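Long-range contacts in molybdopterin converting factor, subunit 1 (MoaD) (Helicobacter pylori, PDB 3RPF), which probably serves as the small sulfur-carrier subunit of molybdopterin synthase, delivering sulfur from its C-terminal tail to the catalytic subunit during molybdenum cofactor synthesis: residues K37-V42 with L67-C72; E4-G9 with G62-L67. All blocks are in the same frame, centred on the assembly; numbering follows the deposited sequence.

Both contacts are built on strand 64-68 and share Leu67; their centres lie 13 Å apart. Along the chain the four segments alternate: 4-9, then 37-42, then 62-67 running straight on into 67-72. Contact 2 pairs the first and last strands of the ubiquitin-like sheet side by side. Contact 1 takes over where strand 64-68 ends and the chain turns into the C-terminal tail, which passes the loop leading to strand 44-47. The two also touch directly, Pro69 CG lying 3.3 Å from Phe8 O. Strand 64-68, held beside strand 4-7, thus runs on without a break into the tail that meets the catalytic subunit of molybdopterin synthase.

Contact 1: K37-V42 with L67-C72; sequences KEWLGV and LLPPVC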
ATOM      1  N   LYS D  37     -31.326  -8.936 -24.286  1.00 74.46           N
ATOM      2  CA  LYS D  37     -31.059  -7.780 -25.141  1.00 76.09           C
ATOM      3  C   LYS D  37     -30.312  -6.683 -24.378  1.00 74.86           C
ATOM      4  O   LYS D  37     -29.503  -5.956 -24.955  1.00 75.93           O
ATOM      5  CB  LYS D  37     -32.354  -7.235 -25.758  1.00 74.44           C
ATOM      6  N   GLU D  38     -30.588  -6.578 -23.080  1.00 75.10           N
ATOM      7  CA  GLU D  38     -29.926  -5.615 -22.203  1.00 73.87           C
ATOM      8  C   GLU D  38     -28.434  -5.896 -22.097  1.00 70.78           C
ATOM      9  O   GLU D  38     -27.640  -4.999 -21.815  1.00 74.92           O
ATOM     10  CB  GLU D  38     -30.524  -5.696 -20.786  1.00 76.54           C
ATOM     11  CG  GLU D  38     -31.956  -5.187 -20.642  1.00 80.03           C
ATOM     12  CD  GLU D  38     -32.990  -6.070 -21.334  1.00 81.24           C
ATOM     13  OE1 GLU D  38     -32.905  -7.314 -21.213  1.00 79.33           O
ATOM     14  OE2 GLU D  38     -33.897  -5.513 -21.996  1.00 79.72           O
ATOM     15  N   TRP D  39     -28.067  -7.150 -22.329  1.00 65.77           N
ATOM     16  CA  TRP D  39     -26.798  -7.684 -21.848  1.00 65.31           C
ATOM     17  C   TRP D  39     -25.729  -8.001 -22.891  1.00 66.61           C
ATOM     18  O   TRP D  39     -24.534  -7.830 -22.628  1.00 66.09           O
ATOM     19  CB  TRP D  39     -27.057  -8.943 -21.004  1.00 63.80           C
ATOM     20  CG  TRP D  39     -27.716  -8.641 -19.698  1.00 63.63           C
ATOM     21  CD1 TRP D  39     -28.949  -9.049 -19.282  1.00 62.12           C
ATOM     22  CD2 TRP D  39     -27.180  -7.838 -18.639  1.00 65.86           C
ATOM     23  NE1 TRP D  39     -29.208  -8.562 -18.024  1.00 67.81           N
ATOM     24  CE2 TRP D  39     -28.140  -7.812 -17.608  1.00 66.67           C
ATOM     25  CE3 TRP D  39     -25.979  -7.140 -18.461  1.00 63.39           C
ATOM     26  CZ2 TRP D  39     -27.933  -7.116 -16.413  1.00 68.99           C
ATOM     27  CZ3 TRP D  39     -25.777  -6.453 -17.278  1.00 61.98           C
ATOM     28  CH2 TRP D  39     -26.747  -6.446 -16.269  1.00 56.02           C
ATOM     29  N   LEU D  40     -26.139  -8.482 -24.058  1.00 64.62           N
ATOM     30  CA  LEU D  40     -25.168  -9.003 -25.021  1.00 69.96           C
ATOM     31  C   LEU D  40     -24.163  -7.960 -25.509  1.00 72.17           C
ATOM     32  O   LEU D  40     -23.033  -8.297 -25.867  1.00 73.35           O
ATOM     33  CB  LEU D  40     -25.867  -9.687 -26.199  1.00 75.05           C
ATOM     34  CG  LEU D  40     -25.736 -11.211 -26.211  1.00 75.79           C
ATOM     35  CD1 LEU D  40     -26.581 -11.840 -25.108  1.00 69.13           C
ATOM     36  CD2 LEU D  40     -26.127 -11.762 -27.572  1.00 81.75           C
ATOM     37  N   GLY D  41     -24.571  -6.696 -25.515  1.00 51.55           N
ATOM     38  CA  GLY D  41     -23.690  -5.619 -25.937  1.00 59.43           C
ATOM     39  C   GLY D  41     -22.504  -5.389 -25.018  1.00 64.27           C
ATOM     40  O   GLY D  41     -21.470  -4.893 -25.461  1.00 72.64           O
ATOM     41  N   VAL D  42     -22.641  -5.752 -23.744  1.00 62.52           N
ATOM     42  CA  VAL D  42     -21.629  -5.409 -22.731  1.00 61.17           C
ATOM     43  C   VAL D  42     -20.979  -6.622 -22.054  1.00 61.27           C
ATOM     44  O   VAL D  42     -20.027  -6.471 -21.286  1.00 62.59           O
ATOM     45  CB  VAL D  42     -22.226  -4.512 -21.632  1.00 60.29           C
ATOM     46  CG1 VAL D  42     -22.829  -3.252 -22.238  1.00 63.71           C
ATOM     47  CG2 VAL D  42     -23.276  -5.282 -20.840  1.00 58.74           C
ATOM     48  N   LEU D  67     -21.553 -16.058 -19.531  1.00 46.69           N
ATOM     49  CA  LEU D  67     -21.720 -14.636 -19.826  1.00 46.59           C
ATOM     50  C   LEU D  67     -21.342 -13.788 -18.613  1.00 49.98           C
ATOM     51  O   LEU D  67     -21.872 -13.993 -17.515  1.00 45.73           O
ATOM     52  CB  LEU D  67     -23.161 -14.331 -20.243  1.00 48.83           C
ATOM     53  CG  LEU D  67     -23.568 -14.582 -21.700  1.00 53.75           C
ATOM     54  CD1 LEU D  67     -24.080 -16.007 -21.888  1.00 56.18           C
ATOM     55  CD2 LEU D  67     -24.610 -13.571 -22.169  1.00 51.40           C
ATOM     56  N   LEU D  68     -20.448 -12.823 -18.830  1.00 42.95           N
ATOM     57  CA  LEU D  68     -19.886 -12.009 -17.756  1.00 38.47           C
ATOM     58  C   LEU D  68     -20.130 -10.520 -17.997  1.00 42.74           C
ATOM     59  O   LEU D  68     -19.490  -9.910 -18.858  1.00 47.42           O
ATOM     60  CB  LEU D  68     -18.378 -12.267 -17.641  1.00 39.91           C
ATOM     61  CG  LEU D  68     -17.946 -13.733 -17.699  1.00 48.98           C
ATOM     62  CD1 LEU D  68     -16.451 -13.871 -17.476  1.00 51.45           C
ATOM     63  CD2 LEU D  68     -18.708 -14.549 -16.677  1.00 51.81           C
ATOM     64  N   PRO D  69     -21.066  -9.930 -17.237  1.00 40.30           N
ATOM     65  CA  PRO D  69     -21.392  -8.502 -17.289  1.00 41.57           C
ATOM     66  C   PRO D  69     -20.250  -7.684 -16.691  1.00 38.44           C
ATOM     67  O   PRO D  69     -19.386  -8.258 -16.029  1.00 33.16           O
ATOM     68  CB  PRO D  69     -22.625  -8.393 -16.383  1.00 46.38           C
ATOM     69  CG  PRO D  69     -23.110  -9.796 -16.180  1.00 45.34           C
ATOM     70  CD  PRO D  69     -21.898 -10.650 -16.260  1.00 43.89           C
ATOM     71  N   PRO D  70     -20.243  -6.360 -16.913  1.00 38.18           N
ATOM     72  CA  PRO D  70     -19.180  -5.522 -16.339  1.00 36.65           C
ATOM     73  C   PRO D  70     -19.011  -5.749 -14.823  1.00 36.97           C
ATOM     74  O   PRO D  70     -20.008  -5.899 -14.107  1.00 38.38           O
ATOM     75  CB  PRO D  70     -19.667  -4.099 -16.621  1.00 40.56           C
ATOM     76  CG  PRO D  70     -20.549  -4.241 -17.837  1.00 42.90           C
ATOM     77  CD  PRO D  70     -21.206  -5.586 -17.719  1.00 35.19           C
ATOM     78  N   VAL D  71     -17.766  -5.732 -14.350  1.00 37.21           N
ATOM     79  CA  VAL D  71     -17.411  -6.150 -12.988  1.00 31.01           C
ATOM     80  C   VAL D  71     -17.105  -4.967 -12.075  1.00 31.39           C
ATOM     81  O   VAL D  71     -16.903  -3.844 -12.551  1.00 33.91           O
ATOM     82  CB  VAL D  71     -16.180  -7.077 -13.013  1.00 34.03           C
ATOM     83  CG1 VAL D  71     -16.442  -8.287 -13.913  1.00 35.53           C
ATOM     84  CG2 VAL D  71     -14.955  -6.316 -13.499  1.00 30.65           C
ATOM     85  N   CYS D  72     -17.067  -5.197 -10.763  1.00 32.62           N
ATOM     86  CA  CYS D  72     -16.665  -4.116  -9.845  1.00 31.09           C
ATOM     87  C   CYS D  72     -16.216  -4.611  -8.469  1.00 47.90           C
ATOM     88  O   CYS D  72     -16.805  -4.256  -7.450  1.00 52.92           O
ATOM     89  CB  CYS D  72     -17.792  -3.102  -9.688  1.00 31.57           C
ATOM     90  SG  CYS D  72     -17.266  -1.510  -8.964  1.00 52.77           S
TER
HETATM   91  O   HOH W   1     -18.097  -7.371 -19.025  1.00 38.31           O
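Where the last strand of the ubiquitin-like fold gives way to the C-terminal tail, Trp39, Leu40 and Val42 of the loop before strand 44-47 meet Leu67, Pro69 and Pro70 in three apolar touches. Leu40 CD1 reaches Leu67 CD2 at 3.9 Å, both residues buried and their side chains crossing obliquely. Trp39 CZ3, on the six-membered ring, lies 3.8 Å from Pro69 CB; Pro10 and Ile11 also pack on this indole. Val42 CG2, between the backbone N and the carbonyl carbon, meets Pro70 CD at 3.8 Å, with the side chains nearly perpendicular.

In MoaD-like proteins this is the point at which the tail leaves the globular body, and here the catalytic subunit of molybdopterin synthase receives it: its Trp122 NE1 bonds Pro69 O and its Tyr133 OH bonds Pro70 O, while its Leu147 packs on Leu40. A water bridges the two backbones at Val42 and Leu68. Neither carbonyl has a hydrogen to give the other, so the water supplies one to each: Val42 O at 3.1 Å and Leu68 O at 2.9 Å.

Contact 2: E4-G9 with G62-L67; sequences EVRFFG and GDVISL
Arg6 and Ser66 face each other across two parallel strands, 4-7 and 64-67, whose short axes approach to 4.7 Å at an angle of 22°. The backbone bonds alternate as parallel pairing requires. Glu4 and Arg6 use both N-H and C=O toward the partner: Glu4 N gives to Asp63 O, Glu4 O takes Ile65 N at 2.7 Å, Arg6 N gives to Ile65 O, and Arg6 O takes Leu67 N at 3.0 Å. Past the strand end, Phe8 N still reaches Leu67 O at 3.2 Å. Val5 and Phe7 turn their N-H groups the other way: Val5 has a backbone bond with Phe16, and Phe7 N goes to Asn15 OD1. On the far edge of strand 64-67, the backbone of Val64 bonds with Asn48 and that of Ser66 with Ala46.

On the face carrying Glu4, Arg6, Val64 and Ser66, the guanidinium grips a single oxygen: NE and NH2 both donate to Ser66 OG, each at 3.1 Å, and OG lies in the guanidinium plane. The bend at chi3 (-56°) brings NE back toward Ser66, with Val64 CG1 3.4 Å from NE. Phe8 CZ sits 3.6 Å above one face of the guanidinium, near its rim, and Tyr54 of the catalytic subunit stacks on the Phe8 ring. Arg6 NH2 also has a weak, long ion pair with Asp49. The end of the Asp63 side chain leads away from strand 4-7, its OD2 held by Lys60 N and its OD1 by Asn48 ND2.

The other face, with Val5, Phe7, Ile65 and Leu67, is apolar. Leu67 CD1 is shared between Phe7 CE1, at 3.5 Å, and Val5 CG1; Ile65 touches Leu26, and Ile45 lies against both Ile65 and Leu67. First and last strands paired in parallel, beside the antiparallel strand 44-47, are the hallmark of the ubiquitin-like beta-grasp fold.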
ATOM      1  N   GLU D   4     -23.851 -26.026 -22.221  1.00 47.83           N
ATOM      2  CA  GLU D   4     -24.594 -25.313 -21.188  1.00 54.71           C
ATOM      3  C   GLU D   4     -24.257 -23.818 -21.251  1.00 55.73           C
ATOM      4  O   GLU D   4     -23.133 -23.442 -21.593  1.00 57.34           O
ATOM      5  CB  GLU D   4     -24.283 -25.870 -19.795  1.00 55.45           C
ATOM      6  CG  GLU D   4     -25.113 -25.224 -18.688  1.00 56.35           C
ATOM      7  CD  GLU D   4     -24.775 -25.763 -17.308  1.00 62.40           C
ATOM      8  OE1 GLU D   4     -25.664 -25.769 -16.424  1.00 61.18           O
ATOM      9  OE2 GLU D   4     -23.612 -26.169 -17.106  1.00 57.31           O
ATOM     10  N   VAL D   5     -25.242 -22.981 -20.950  1.00 44.28           N
ATOM     11  CA  VAL D   5     -25.063 -21.534 -20.937  1.00 43.65           C
ATOM     12  C   VAL D   5     -25.352 -21.033 -19.529  1.00 51.51           C
ATOM     13  O   VAL D   5     -26.442 -21.256 -19.004  1.00 49.15           O
ATOM     14  CB  VAL D   5     -26.030 -20.838 -21.917  1.00 57.32           C
ATOM     15  CG1 VAL D   5     -25.771 -19.344 -21.960  1.00 52.96           C
ATOM     16  CG2 VAL D   5     -25.922 -21.450 -23.316  1.00 52.30           C
ATOM     17  N   ARG D   6     -24.377 -20.370 -18.903  1.00 51.07           N
ATOM     18  CA  ARG D   6     -24.574 -19.840 -17.554  1.00 43.65           C
ATOM     19  C   ARG D   6     -24.518 -18.323 -17.572  1.00 44.82           C
ATOM     20  O   ARG D   6     -23.816 -17.730 -18.390  1.00 50.58           O
ATOM     21  CB  ARG D   6     -23.534 -20.407 -16.590  1.00 46.28           C
ATOM     22  CG  ARG D   6     -23.363 -21.931 -16.663  1.00 44.46           C
ATOM     23  CD  ARG D   6     -22.363 -22.430 -15.624  1.00 47.39           C
ATOM     24  NE  ARG D   6     -21.061 -21.769 -15.754  1.00 46.31           N
ATOM     25  CZ  ARG D   6     -20.076 -21.869 -14.861  1.00 53.02           C
ATOM     26  NH1 ARG D   6     -20.238 -22.599 -13.763  1.00 54.55           N
ATOM     27  NH2 ARG D   6     -18.925 -21.237 -15.063  1.00 47.68           N
ATOM     28  N   PHE D   7     -25.262 -17.694 -16.669  1.00 47.41           N
ATOM     29  CA  PHE D   7     -25.348 -16.237 -16.630  1.00 42.31           C
ATOM     30  C   PHE D   7     -24.926 -15.724 -15.254  1.00 42.96           C
ATOM     31  O   PHE D   7     -25.571 -16.024 -14.253  1.00 46.57           O
ATOM     32  CB  PHE D   7     -26.777 -15.794 -16.958  1.00 43.30           C
ATOM     33  CG  PHE D   7     -27.297 -16.345 -18.269  1.00 49.15           C
ATOM     34  CD1 PHE D   7     -26.929 -15.760 -19.471  1.00 52.47           C
ATOM     35  CD2 PHE D   7     -28.138 -17.446 -18.296  1.00 51.51           C
ATOM     36  CE1 PHE D   7     -27.387 -16.250 -20.673  1.00 53.23           C
ATOM     37  CE2 PHE D   7     -28.609 -17.955 -19.509  1.00 56.30           C
ATOM     38  CZ  PHE D   7     -28.233 -17.352 -20.700  1.00 57.37           C
ATOM     39  N   PHE D   8     -23.848 -14.968 -15.220  1.00 41.20           N
ATOM     40  CA  PHE D   8     -23.279 -14.504 -13.973  1.00 43.08           C
ATOM     41  C   PHE D   8     -23.737 -13.120 -13.539  1.00 44.64           C
ATOM     42  O   PHE D   8     -24.213 -12.331 -14.336  1.00 43.03           O
ATOM     43  CB  PHE D   8     -21.758 -14.571 -14.043  1.00 41.01           C
ATOM     44  CG  PHE D   8     -21.206 -15.931 -13.773  1.00 38.26           C
ATOM     45  CD1 PHE D   8     -21.009 -16.360 -12.486  1.00 45.40           C
ATOM     46  CD2 PHE D   8     -20.900 -16.783 -14.808  1.00 43.70           C
ATOM     47  CE1 PHE D   8     -20.504 -17.597 -12.236  1.00 45.58           C
ATOM     48  CE2 PHE D   8     -20.390 -18.026 -14.563  1.00 49.95           C
ATOM     49  CZ  PHE D   8     -20.193 -18.433 -13.271  1.00 50.95           C
ATOM     50  N   GLY D   9     -23.578 -12.848 -12.258  1.00 45.00           N
ATOM     51  CA  GLY D   9     -23.911 -11.554 -11.713  1.00 41.85           C
ATOM     52  C   GLY D   9     -25.346 -11.115 -11.857  1.00 43.27           C
ATOM     53  O   GLY D   9     -26.257 -11.854 -11.545  1.00 45.19           O
ATOM     54  N   GLY D  62     -20.460 -30.857 -23.889  1.00 73.05           N
ATOM     55  CA  GLY D  62     -20.284 -30.628 -22.465  1.00 68.36           C
ATOM     56  C   GLY D  62     -19.601 -29.302 -22.201  1.00 66.72           C
ATOM     57  O   GLY D  62     -19.391 -28.919 -21.052  1.00 63.25           O
ATOM     58  N   ASP D  63     -19.241 -28.613 -23.282  1.00 53.17           N
ATOM     59  CA  ASP D  63     -18.747 -27.247 -23.212  1.00 56.89           C
ATOM     60  C   ASP D  63     -19.719 -26.356 -22.437  1.00 54.78           C
ATOM     61  O   ASP D  63     -20.937 -26.409 -22.659  1.00 51.43           O
ATOM     62  CB  ASP D  63     -18.547 -26.701 -24.630  1.00 59.59           C
ATOM     63  CG  ASP D  63     -17.142 -26.948 -25.159  1.00 67.05           C
ATOM     64  OD1 ASP D  63     -16.377 -27.704 -24.517  1.00 61.09           O
ATOM     65  OD2 ASP D  63     -16.806 -26.384 -26.222  1.00 73.27           O
ATOM     66  N   VAL D  64     -19.183 -25.548 -21.528  1.00 56.11           N
ATOM     67  CA  VAL D  64     -19.995 -24.600 -20.776  1.00 54.32           C
ATOM     68  C   VAL D  64     -19.624 -23.177 -21.150  1.00 55.37           C
ATOM     69  O   VAL D  64     -18.459 -22.788 -21.070  1.00 58.53           O
ATOM     70  CB  VAL D  64     -19.792 -24.747 -19.268  1.00 54.33           C
ATOM     71  CG1 VAL D  64     -20.605 -23.707 -18.537  1.00 56.14           C
ATOM     72  CG2 VAL D  64     -20.169 -26.143 -18.808  1.00 49.64           C
ATOM     73  N   ILE D  65     -20.618 -22.393 -21.540  1.00 57.35           N
ATOM     74  CA  ILE D  65     -20.376 -21.032 -21.993  1.00 58.19           C
ATOM     75  C   ILE D  65     -20.934 -20.014 -21.008  1.00 53.48           C
ATOM     76  O   ILE D  65     -22.135 -20.015 -20.737  1.00 50.40           O
ATOM     77  CB  ILE D  65     -20.995 -20.831 -23.377  1.00 63.24           C
ATOM     78  CG1 ILE D  65     -20.183 -21.635 -24.405  1.00 68.10           C
ATOM     79  CG2 ILE D  65     -21.085 -19.343 -23.699  1.00 62.32           C
ATOM     80  CD1 ILE D  65     -20.637 -21.508 -25.838  1.00 73.32           C
ATOM     81  N   SER D  66     -20.069 -19.142 -20.489  1.00 50.91           N
ATOM     82  CA  SER D  66     -20.453 -18.216 -19.422  1.00 51.24           C
ATOM     83  C   SER D  66     -20.442 -16.734 -19.817  1.00 50.68           C
ATOM     84  O   SER D  66     -19.454 -16.226 -20.354  1.00 49.52           O
ATOM     85  CB  SER D  66     -19.562 -18.429 -18.190  1.00 45.27           C
ATOM     86  OG  SER D  66     -19.675 -19.761 -17.725  1.00 51.27           O
ATOM     87  N   LEU D  67     -21.553 -16.058 -19.531  1.00 46.69           N
ATOM     88  CA  LEU D  67     -21.720 -14.636 -19.826  1.00 46.59           C
ATOM     89  C   LEU D  67     -21.342 -13.788 -18.613  1.00 49.98           C
ATOM     90  O   LEU D  67     -21.872 -13.993 -17.515  1.00 45.73           O
ATOM     91  CB  LEU D  67     -23.161 -14.331 -20.243  1.00 48.83           C
ATOM     92  CG  LEU D  67     -23.568 -14.582 -21.700  1.00 53.75           C
ATOM     93  CD1 LEU D  67     -24.080 -16.007 -21.888  1.00 56.18           C
ATOM     94  CD2 LEU D  67     -24.610 -13.571 -22.169  1.00 51.40           C
TER